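Local coordinates for protein uronate isomerase (Bacillus halodurans C-125, PDB 3HK9) that probably catalyses the isomerisation of D-glucuronate to D-fructuronate, with the sugar acid bound to a zinc ion in its active site, at residues M320-W325 against P351-A356; F255-G260 against F296-L301; P21-H26 against N136-V141. All coordinates share one frame; numbering follows the deposited sequence.

Interaction 1 of 3, residues M320-W325 against P351-A356; sequences MIFGCW and PQHSDA. With ZN (zinc ion), chain P; REL (D-glucuronic acid), chain M.
Gly323 packs its CA against Gln352 CA and His353 ND1 where the end of strand 319-321 meets the loop ahead of helix 361-386. This is the tight half of the contact. Gly323 CA sits 3.5 Å from His353 ND1, at the edge of the imidazole, and makes a CA-H...O contact of 3.4 Å with Pro351 O; a CB on this glycine would collide with ND1. Phe322 turns its edge, CD1 and CE1, toward the face of His353 in an offset edge-to-face pair with planes at 60°. ND1 is buried with no hydrogen-bonding partner in the model. Gln352 sets off away from residues 320-325, but a bend at chi2 (67°) brings its OE1 back to accept from Cys324 N at 3.0 Å. His353 N reaches the same oxygen from the opposite face of the amide, so two N-H groups grip OE1, while Gln352 NE2 is hydrogen-bonded to Ser369. A leucine in place of Gln352 would probably leave the backbone N-H groups of Cys324 and His353 without their shared acceptor. The other half, also buried, is less direct: a water and the ligand mediate much of it. The water bridges Cys324 O and His353 O and lies above one face of the His353 ring, toward its rim. At the close point of this half, Trp325 CD1 meets Asp355 OD2 at 3.0 Å, indole and carboxylate nearly coplanar, and NE1 gives an almost straight bond of 2.8 Å to O5 of D-glucuronic acid. Asp355 OD1 binds the zinc ion at 2.2 Å; OD2 takes a weak bond from His353 NE2. Helix 331-345 packs on Cys324 through Ile334 and Met337, helix 361-386 meets Ser354, and strand 296-300 runs beside strand 319-321.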
loop_
_atom_site.group_PDB
_atom_site.type_symbol
_atom_site.label_atom_id
_atom_site.label_comp_id
_atom_site.label_asym_id
_atom_site.label_seq_id
_atom_site.Cartn_x
_atom_site.Cartn_y
_atom_site.Cartn_z
ATOM N N MET A 320 -39.246 -19.606 48.792
ATOM C CA MET A 320 -38.669 -18.275 48.626
ATOM C C MET A 320 -37.198 -18.519 48.327
ATOM O O MET A 320 -36.444 -18.967 49.194
ATOM C CB MET A 320 -38.816 -17.435 49.898
ATOM C CG MET A 320 -38.110 -16.076 49.839
ATOM S SD MET A 320 -38.636 -14.983 48.472
ATOM C CE MET A 320 -40.228 -14.408 49.076
ATOM N N ILE A 321 -36.796 -18.247 47.091
ATOM C CA ILE A 321 -35.415 -18.463 46.699
ATOM C C ILE A 321 -34.599 -17.240 47.069
ATOM O O ILE A 321 -35.124 -16.124 47.103
ATOM C CB ILE A 321 -35.315 -18.755 45.187
ATOM C CG1 ILE A 321 -35.704 -17.520 44.379
ATOM C CG2 ILE A 321 -36.241 -19.920 44.836
ATOM C CD1 ILE A 321 -35.781 -17.776 42.890
ATOM N N PHE A 322 -33.317 -17.442 47.346
ATOM C CA PHE A 322 -32.478 -16.337 47.750
ATOM C C PHE A 322 -31.023 -16.483 47.347
ATOM O O PHE A 322 -30.501 -17.595 47.225
ATOM C CB PHE A 322 -32.550 -16.172 49.276
ATOM C CG PHE A 322 -31.829 -17.258 50.035
ATOM C CD1 PHE A 322 -30.475 -17.132 50.341
ATOM C CD2 PHE A 322 -32.492 -18.424 50.402
ATOM C CE1 PHE A 322 -29.787 -18.151 51.000
ATOM C CE2 PHE A 322 -31.818 -19.458 51.064
ATOM C CZ PHE A 322 -30.460 -19.321 51.363
ATOM N N GLY A 323 -30.393 -15.327 47.150
ATOM C CA GLY A 323 -28.986 -15.232 46.824
ATOM C C GLY A 323 -28.364 -15.967 45.657
ATOM O O GLY A 323 -28.981 -16.810 44.993
ATOM N N CYS A 324 -27.111 -15.585 45.422
ATOM C CA CYS A 324 -26.241 -16.142 44.393
ATOM C C CYS A 324 -25.106 -16.625 45.288
ATOM O O CYS A 324 -24.139 -15.911 45.568
ATOM C CB CYS A 324 -25.775 -15.038 43.439
ATOM S SG CYS A 324 -27.160 -14.180 42.618
ATOM N N TRP A 325 -25.280 -17.853 45.748
ATOM C CA TRP A 325 -24.386 -18.505 46.685
ATOM C C TRP A 325 -23.036 -19.043 46.234
ATOM O O TRP A 325 -22.942 -19.790 45.257
ATOM C CB TRP A 325 -25.176 -19.633 47.355
ATOM C CG TRP A 325 -24.469 -20.371 48.451
ATOM C CD1 TRP A 325 -23.686 -19.834 49.436
ATOM C CD2 TRP A 325 -24.581 -21.772 48.746
ATOM N NE1 TRP A 325 -23.312 -20.813 50.330
ATOM C CE2 TRP A 325 -23.848 -22.011 49.933
ATOM C CE3 TRP A 325 -25.232 -22.848 48.125
ATOM C CZ2 TRP A 325 -23.750 -23.283 50.514
ATOM C CZ3 TRP A 325 -25.134 -24.120 48.705
ATOM C CH2 TRP A 325 -24.397 -24.321 49.890
ATOM N N PRO A 351 -32.805 -11.432 45.831
ATOM C CA PRO A 351 -31.637 -11.498 44.949
ATOM C C PRO A 351 -30.269 -11.812 45.537
ATOM O O PRO A 351 -29.466 -12.462 44.871
ATOM C CB PRO A 351 -31.658 -10.142 44.250
ATOM C CG PRO A 351 -32.212 -9.238 45.304
ATOM C CD PRO A 351 -33.350 -10.061 45.877
ATOM N N GLN A 352 -29.988 -11.401 46.770
ATOM C CA GLN A 352 -28.646 -11.644 47.276
ATOM C C GLN A 352 -28.442 -11.655 48.796
ATOM O O GLN A 352 -29.302 -11.215 49.570
ATOM C CB GLN A 352 -27.719 -10.594 46.642
ATOM C CG GLN A 352 -26.222 -10.732 46.930
ATOM C CD GLN A 352 -25.611 -11.974 46.311
ATOM O OE1 GLN A 352 -26.019 -13.096 46.609
ATOM N NE2 GLN A 352 -24.623 -11.778 45.441
ATOM N N HIS A 353 -27.297 -12.212 49.197
ATOM C CA HIS A 353 -26.846 -12.254 50.586
ATOM C C HIS A 353 -25.331 -12.166 50.452
ATOM O O HIS A 353 -24.792 -12.481 49.393
ATOM C CB HIS A 353 -27.286 -13.537 51.324
ATOM C CG HIS A 353 -26.628 -14.794 50.846
ATOM N ND1 HIS A 353 -27.139 -15.561 49.820
ATOM C CD2 HIS A 353 -25.516 -15.436 51.279
ATOM C CE1 HIS A 353 -26.372 -16.622 49.643
ATOM N NE2 HIS A 353 -25.380 -16.570 50.516
ATOM N N SER A 354 -24.637 -11.715 51.492
ATOM C CA SER A 354 -23.186 -11.571 51.393
ATOM C C SER A 354 -22.406 -12.832 51.705
ATOM O O SER A 354 -21.392 -13.100 51.072
ATOM C CB SER A 354 -22.693 -10.466 52.323
ATOM O OG SER A 354 -22.778 -10.878 53.679
ATOM N N ASP A 355 -22.871 -13.592 52.693
ATOM C CA ASP A 355 -22.182 -14.812 53.108
ATOM C C ASP A 355 -20.848 -14.361 53.714
ATOM O O ASP A 355 -19.866 -15.101 53.702
ATOM C CB ASP A 355 -21.909 -15.708 51.893
ATOM C CG ASP A 355 -22.008 -17.188 52.215
ATOM O OD1 ASP A 355 -21.747 -17.578 53.372
ATOM O OD2 ASP A 355 -22.341 -17.966 51.298
ATOM N N ALA A 356 -20.810 -13.139 54.231
ATOM C CA ALA A 356 -19.572 -12.609 54.792
ATOM C C ALA A 356 -18.986 -13.467 55.908
ATOM O O ALA A 356 -19.698 -13.919 56.807
ATOM C CB ALA A 356 -19.787 -11.179 55.291
HETATM ZN ZN ZN P . -22.517 -19.523 54.079
HETATM O O6A REL M . -22.740 -23.703 54.076
HETATM C C6 REL M . -22.496 -22.461 54.084
HETATM O O6B REL M . -23.044 -21.623 54.823
HETATM C C5 REL M . -21.443 -21.977 53.084
HETATM O O5 REL M . -21.806 -20.656 52.662
HETATM C C4 REL M . -20.005 -21.934 53.683
HETATM O O4 REL M . -19.678 -23.287 54.063
HETATM C C3 REL M . -18.907 -21.410 52.713
HETATM O O3 REL M . -17.581 -21.646 53.232
HETATM C C2 REL M . -19.096 -19.902 52.427
HETATM O O2 REL M . -18.179 -19.099 53.156
HETATM C C1 REL M . -18.967 -19.615 50.925
HETATM O O1 REL M . -19.580 -18.685 50.394
HETATM O O HOH W 1 -24.005 -15.000 48.089
#

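Interaction 2 of 3, residues F255-G260 against F296-L301; sequences FAMMIG and FLVTML. With REL (D-glucuronic acid), chain M.
Met258 and Thr299 sit side by side on one face of the parallel pair 255-259 and 296-300, and the methionine reaches from there to the ligand. Its CB lies 3.8 Å from Thr299 CG2. CG passes the same methyl, chi2 sets SD 4.0 Å from Thr299 CG2, and chi3 then turns CE away from strand 296-300. This terminal CE comes 3.1 Å from O6B of D-glucuronic acid and also packs on His26. Thr299 can offer its methyl because its OG1 turns the other way, anti to the backbone N (chi1 -165°), to hydrogen-bond Phe322 O. The opposite face of the sheet is wholly apolar: Met257 CE touches Phe296 CD1 at 3.7 Å and Val298 CG2, Phe255 presents its ring edge to Phe296 CE1, and Ile259 lies alongside Met300. Helices 235-250 and 282-290 cover this side. Five backbone bonds, from Leu297 N to Phe255 O (2.9 Å) through Leu301 N to Ile259 O (2.7 Å), join the strands. Helices outside and ligand beyond the strand ends are typical of the (beta/alpha)8 barrel of the amidohydrolase superfamily, to which uronate isomerases belong.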
loop_
_atom_site.group_PDB
_atom_site.type_symbol
_atom_site.label_atom_id
_atom_site.label_comp_id
_atom_site.label_asym_id
_atom_site.label_seq_id
_atom_site.Cartn_x
_atom_site.Cartn_y
_atom_site.Cartn_z
ATOM N N PHE A 255 -37.622 -23.088 56.807
ATOM C CA PHE A 255 -36.515 -24.033 56.741
ATOM C C PHE A 255 -35.649 -23.646 55.551
ATOM O O PHE A 255 -36.110 -23.667 54.413
ATOM C CB PHE A 255 -37.073 -25.454 56.583
ATOM C CG PHE A 255 -36.018 -26.527 56.471
ATOM C CD1 PHE A 255 -34.844 -26.457 57.213
ATOM C CD2 PHE A 255 -36.226 -27.635 55.655
ATOM C CE1 PHE A 255 -33.887 -27.481 57.148
ATOM C CE2 PHE A 255 -35.277 -28.665 55.581
ATOM C CZ PHE A 255 -34.108 -28.587 56.328
ATOM N N ALA A 256 -34.400 -23.268 55.820
ATOM C CA ALA A 256 -33.470 -22.866 54.770
ATOM C C ALA A 256 -32.612 -24.036 54.308
ATOM O O ALA A 256 -31.956 -24.684 55.118
ATOM C CB ALA A 256 -32.573 -21.739 55.271
ATOM N N MET A 257 -32.620 -24.301 53.003
ATOM C CA MET A 257 -31.833 -25.392 52.431
ATOM C C MET A 257 -30.879 -24.838 51.398
ATOM O O MET A 257 -31.305 -24.225 50.418
ATOM C CB MET A 257 -32.737 -26.434 51.764
ATOM C CG MET A 257 -33.737 -27.106 52.697
ATOM S SD MET A 257 -34.714 -28.388 51.865
ATOM C CE MET A 257 -35.858 -27.386 50.924
ATOM N N MET A 258 -29.586 -25.041 51.617
ATOM C CA MET A 258 -28.580 -24.562 50.681
ATOM C C MET A 258 -28.037 -25.834 50.039
ATOM O O MET A 258 -27.229 -26.562 50.629
ATOM C CB MET A 258 -27.513 -23.786 51.446
ATOM C CG MET A 258 -28.128 -22.872 52.499
ATOM S SD MET A 258 -27.187 -21.367 52.761
ATOM C CE MET A 258 -25.963 -21.943 53.873
ATOM N N ILE A 259 -28.490 -26.083 48.812
ATOM C CA ILE A 259 -28.176 -27.313 48.097
ATOM C C ILE A 259 -27.111 -27.346 47.013
ATOM O O ILE A 259 -27.027 -26.446 46.176
ATOM C CB ILE A 259 -29.473 -27.871 47.483
ATOM C CG1 ILE A 259 -30.562 -27.911 48.561
ATOM C CG2 ILE A 259 -29.224 -29.244 46.888
ATOM C CD1 ILE A 259 -31.967 -28.205 48.042
ATOM N N GLY A 260 -26.316 -28.417 47.022
ATOM C CA GLY A 260 -25.306 -28.591 45.993
ATOM C C GLY A 260 -23.855 -28.640 46.411
ATOM O O GLY A 260 -22.974 -28.776 45.556
ATOM N N PHE A 296 -40.155 -22.510 52.962
ATOM C CA PHE A 296 -38.808 -22.917 52.584
ATOM C C PHE A 296 -37.977 -21.828 51.916
ATOM O O PHE A 296 -38.428 -21.175 50.975
ATOM C CB PHE A 296 -38.887 -24.126 51.641
ATOM C CG PHE A 296 -39.573 -25.339 52.243
ATOM C CD1 PHE A 296 -38.827 -26.367 52.819
ATOM C CD2 PHE A 296 -40.963 -25.458 52.211
ATOM C CE1 PHE A 296 -39.453 -27.502 53.353
ATOM C CE2 PHE A 296 -41.601 -26.588 52.742
ATOM C CZ PHE A 296 -40.842 -27.611 53.313
ATOM N N LEU A 297 -36.763 -21.627 52.424
ATOM C CA LEU A 297 -35.823 -20.678 51.842
ATOM C C LEU A 297 -34.814 -21.571 51.116
ATOM O O LEU A 297 -34.227 -22.467 51.719
ATOM C CB LEU A 297 -35.121 -19.861 52.927
ATOM C CG LEU A 297 -35.929 -18.693 53.507
ATOM C CD1 LEU A 297 -35.340 -18.268 54.850
ATOM C CD2 LEU A 297 -35.934 -17.539 52.515
ATOM N N VAL A 298 -34.624 -21.351 49.824
ATOM C CA VAL A 298 -33.701 -22.190 49.081
ATOM C C VAL A 298 -32.746 -21.413 48.199
ATOM O O VAL A 298 -33.101 -20.383 47.624
ATOM C CB VAL A 298 -34.472 -23.219 48.196
ATOM C CG1 VAL A 298 -33.489 -24.072 47.387
ATOM C CG2 VAL A 298 -35.337 -24.118 49.069
ATOM N N THR A 299 -31.516 -21.914 48.131
ATOM C CA THR A 299 -30.471 -21.354 47.292
ATOM C C THR A 299 -29.702 -22.596 46.862
ATOM O O THR A 299 -29.565 -23.539 47.641
ATOM C CB THR A 299 -29.550 -20.374 48.075
ATOM O OG1 THR A 299 -28.777 -19.605 47.143
ATOM C CG2 THR A 299 -28.599 -21.128 49.006
ATOM N N MET A 300 -29.227 -22.630 45.623
ATOM C CA MET A 300 -28.500 -23.805 45.165
ATOM C C MET A 300 -27.113 -23.434 44.651
ATOM O O MET A 300 -26.885 -22.312 44.204
ATOM C CB MET A 300 -29.334 -24.541 44.111
ATOM C CG MET A 300 -30.706 -24.971 44.658
ATOM S SD MET A 300 -31.710 -25.954 43.526
ATOM C CE MET A 300 -31.082 -27.634 43.920
ATOM N N LEU A 301 -26.183 -24.379 44.722
ATOM C CA LEU A 301 -24.805 -24.118 44.324
ATOM C C LEU A 301 -24.451 -24.308 42.853
ATOM O O LEU A 301 -23.540 -23.653 42.343
ATOM C CB LEU A 301 -23.869 -24.969 45.184
ATOM C CG LEU A 301 -22.392 -24.558 45.198
ATOM C CD1 LEU A 301 -22.282 -23.113 45.686
ATOM C CD2 LEU A 301 -21.601 -25.493 46.112
HETATM O O6A REL M . -22.740 -23.703 54.076
HETATM C C6 REL M . -22.496 -22.461 54.084
HETATM O O6B REL M . -23.044 -21.623 54.823
HETATM C C5 REL M . -21.443 -21.977 53.084
HETATM O O5 REL M . -21.806 -20.656 52.662
HETATM C C4 REL M . -20.005 -21.934 53.683
HETATM O O4 REL M . -19.678 -23.287 54.063
HETATM C C3 REL M . -18.907 -21.410 52.713
HETATM O O3 REL M . -17.581 -21.646 53.232
HETATM C C2 REL M . -19.096 -19.902 52.427
HETATM O O2 REL M . -18.179 -19.099 53.156
HETATM C C1 REL M . -18.967 -19.615 50.925
HETATM O O1 REL M . -19.580 -18.685 50.394
#

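Interaction 3 of 3, residues P21-H26 against N136-V141; sequences PVTDMH and NVSDVV. With ZN (zinc ion), chain P; REL (D-glucuronic acid), chain M.
Val22 and Val137 pair side by side in two parallel strands, 22-24 and 137-141, of the barrel, and a beta bulge follows. Val22 O accepts from Ser138 N at 2.8 Å and Asp139 N at 3.3 Å, which shifts the register by one residue and puts Thr23 opposite Asp139. Thr23 and Asp139 slant across each other on one face of the sheet, OG1 standing 3.7 Å from OD2. The threonine hydroxyl is hydrogen-bonded to Ser405 and Trp409, whereas Asp139 OD2 receives Ser138 OG at 2.7 Å on its anti side, tilted well out of the carboxylate plane. Val22, Val137 and Asp24 occupy the opposite face, under helix 361-386; there the Asp24 carboxylate is held by Ser354 and Trp366. At the outer end, the Asn136 amide crosses Pro21 at a slant, OD1 nearest Pro21 CA and CG a little farther off. Its ND2 bonds to Asn18 O and Asn19 O at the end of helix 6-19; separately, the Asn136 backbone, with positive phi, closes helix 124-134 in a Schellman motif. At the inner end, Val141 leans over the backbone of Met25, CG1 3.4 Å from Met25 O. The chain then leads to His26, whose CG lies anti to the backbone N (chi1 177°), which places the ring at the metal site, O5 of D-glucuronic acid near its plane; NE2 binds the zinc ion at 2.2 Å.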
loop_
_atom_site.group_PDB
_atom_site.type_symbol
_atom_site.label_atom_id
_atom_site.label_comp_id
_atom_site.label_asym_id
_atom_site.label_seq_id
_atom_site.Cartn_x
_atom_site.Cartn_y
_atom_site.Cartn_z
ATOM N N PRO A 21 -31.489 0.428 52.934
ATOM C CA PRO A 21 -30.757 -0.313 53.964
ATOM C C PRO A 21 -30.910 -1.809 53.683
ATOM O O PRO A 21 -32.004 -2.288 53.363
ATOM C CB PRO A 21 -31.450 0.113 55.255
ATOM C CG PRO A 21 -31.872 1.520 54.948
ATOM C CD PRO A 21 -32.438 1.373 53.549
ATOM N N VAL A 22 -29.812 -2.540 53.812
ATOM C CA VAL A 22 -29.810 -3.965 53.531
ATOM C C VAL A 22 -29.982 -4.905 54.718
ATOM O O VAL A 22 -29.419 -4.689 55.795
ATOM C CB VAL A 22 -28.486 -4.374 52.830
ATOM C CG1 VAL A 22 -28.483 -5.872 52.538
ATOM C CG2 VAL A 22 -28.299 -3.575 51.546
ATOM N N THR A 23 -30.778 -5.948 54.506
ATOM C CA THR A 23 -30.939 -6.996 55.500
ATOM C C THR A 23 -30.171 -8.137 54.829
ATOM O O THR A 23 -30.586 -8.639 53.782
ATOM C CB THR A 23 -32.410 -7.429 55.711
ATOM O OG1 THR A 23 -33.085 -6.467 56.531
ATOM C CG2 THR A 23 -32.464 -8.772 56.422
ATOM N N ASP A 24 -29.027 -8.503 55.406
ATOM C CA ASP A 24 -28.183 -9.575 54.875
ATOM C C ASP A 24 -28.653 -10.869 55.542
ATOM O O ASP A 24 -28.205 -11.194 56.647
ATOM C CB ASP A 24 -26.728 -9.290 55.243
ATOM C CG ASP A 24 -25.753 -9.998 54.348
ATOM O OD1 ASP A 24 -26.103 -11.076 53.828
ATOM O OD2 ASP A 24 -24.634 -9.478 54.173
ATOM N N MET A 25 -29.535 -11.614 54.877
ATOM C CA MET A 25 -30.098 -12.816 55.483
ATOM C C MET A 25 -29.262 -14.094 55.624
ATOM O O MET A 25 -29.786 -15.123 56.037
ATOM C CB MET A 25 -31.468 -13.124 54.856
ATOM C CG MET A 25 -31.525 -13.146 53.346
ATOM S SD MET A 25 -30.866 -14.655 52.665
ATOM C CE MET A 25 -32.111 -15.848 53.189
ATOM N N HIS A 26 -27.978 -14.030 55.280
ATOM C CA HIS A 26 -27.059 -15.157 55.469
ATOM C C HIS A 26 -25.616 -14.682 55.438
ATOM O O HIS A 26 -25.115 -14.229 54.408
ATOM C CB HIS A 26 -27.216 -16.284 54.436
ATOM C CG HIS A 26 -26.214 -17.393 54.620
ATOM N ND1 HIS A 26 -26.056 -18.062 55.816
ATOM C CD2 HIS A 26 -25.283 -17.909 53.780
ATOM C CE1 HIS A 26 -25.072 -18.939 55.707
ATOM N NE2 HIS A 26 -24.584 -18.866 54.481
ATOM N N ASN A 136 -24.115 0.251 54.291
ATOM C CA ASN A 136 -25.550 0.505 54.448
ATOM C C ASN A 136 -26.352 -0.757 54.785
ATOM O O ASN A 136 -27.431 -0.990 54.237
ATOM C CB ASN A 136 -26.116 1.157 53.172
ATOM C CG ASN A 136 -27.462 1.843 53.408
ATOM O OD1 ASN A 136 -27.974 1.864 54.526
ATOM N ND2 ASN A 136 -28.032 2.413 52.351
ATOM N N VAL A 137 -25.817 -1.573 55.690
ATOM C CA VAL A 137 -26.494 -2.799 56.115
ATOM C C VAL A 137 -27.109 -2.555 57.490
ATOM O O VAL A 137 -26.407 -2.186 58.426
ATOM C CB VAL A 137 -25.504 -3.984 56.233
ATOM C CG1 VAL A 137 -26.206 -5.191 56.846
ATOM C CG2 VAL A 137 -24.936 -4.336 54.864
ATOM N N SER A 138 -28.412 -2.774 57.619
ATOM C CA SER A 138 -29.078 -2.555 58.894
ATOM C C SER A 138 -29.212 -3.818 59.739
ATOM O O SER A 138 -29.196 -3.752 60.970
ATOM C CB SER A 138 -30.470 -1.964 58.660
ATOM O OG SER A 138 -31.299 -2.875 57.960
ATOM N N ASP A 139 -29.332 -4.968 59.079
ATOM C CA ASP A 139 -29.514 -6.232 59.782
ATOM C C ASP A 139 -28.664 -7.364 59.222
ATOM O O ASP A 139 -28.629 -7.589 58.008
ATOM C CB ASP A 139 -30.991 -6.627 59.724
ATOM C CG ASP A 139 -31.884 -5.618 60.410
ATOM O OD1 ASP A 139 -32.096 -5.757 61.634
ATOM O OD2 ASP A 139 -32.357 -4.679 59.734
ATOM N N VAL A 140 -27.999 -8.083 60.123
ATOM C CA VAL A 140 -27.136 -9.191 59.746
ATOM C C VAL A 140 -27.598 -10.515 60.336
ATOM O O VAL A 140 -27.717 -10.659 61.556
ATOM C CB VAL A 140 -25.683 -8.946 60.217
ATOM C CG1 VAL A 140 -24.800 -10.121 59.823
ATOM C CG2 VAL A 140 -25.156 -7.654 59.625
ATOM N N VAL A 141 -27.862 -11.487 59.470
ATOM C CA VAL A 141 -28.265 -12.805 59.936
ATOM C C VAL A 141 -26.999 -13.651 60.021
ATOM O O VAL A 141 -26.217 -13.728 59.065
ATOM C CB VAL A 141 -29.268 -13.475 58.980
ATOM C CG1 VAL A 141 -29.487 -14.930 59.395
ATOM C CG2 VAL A 141 -30.588 -12.715 59.000
HETATM ZN ZN ZN P . -22.517 -19.523 54.079
HETATM O O6A REL M . -22.740 -23.703 54.076
HETATM C C6 REL M . -22.496 -22.461 54.084
HETATM O O6B REL M . -23.044 -21.623 54.823
HETATM C C5 REL M . -21.443 -21.977 53.084
HETATM O O5 REL M . -21.806 -20.656 52.662
HETATM C C4 REL M . -20.005 -21.934 53.683
HETATM O O4 REL M . -19.678 -23.287 54.063
HETATM C C3 REL M . -18.907 -21.410 52.713
HETATM O O3 REL M . -17.581 -21.646 53.232
HETATM C C2 REL M . -19.096 -19.902 52.427
HETATM O O2 REL M . -18.179 -19.099 53.156
HETATM C C1 REL M . -18.967 -19.615 50.925
HETATM O O1 REL M . -19.580 -18.685 50.394
HETATM O O HOH W 2 -33.263 -3.111 56.289
#

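From the N terminus, interaction 3 comes first, joining 21-26 to 136-141 over a long connection rich in helix. Interaction 2 follows, pairing 255-260 with 296-301 across a connection that includes helix 282-290, and interaction 1 then brings 351-356 back to 320-325 around helix 331-345. The three loops stand in series; none nests or crosses. Space joins what sequence separates. Strand 296-300 neighbours strand 319-321, linking interactions 2 and 1, while a probable backbone bond from Asp355 N to His26 O ties interaction 1 to interaction 3. First and last parts of the barrel thus meet at the zinc ion, and all three contacts touch the bound D-glucuronic acid.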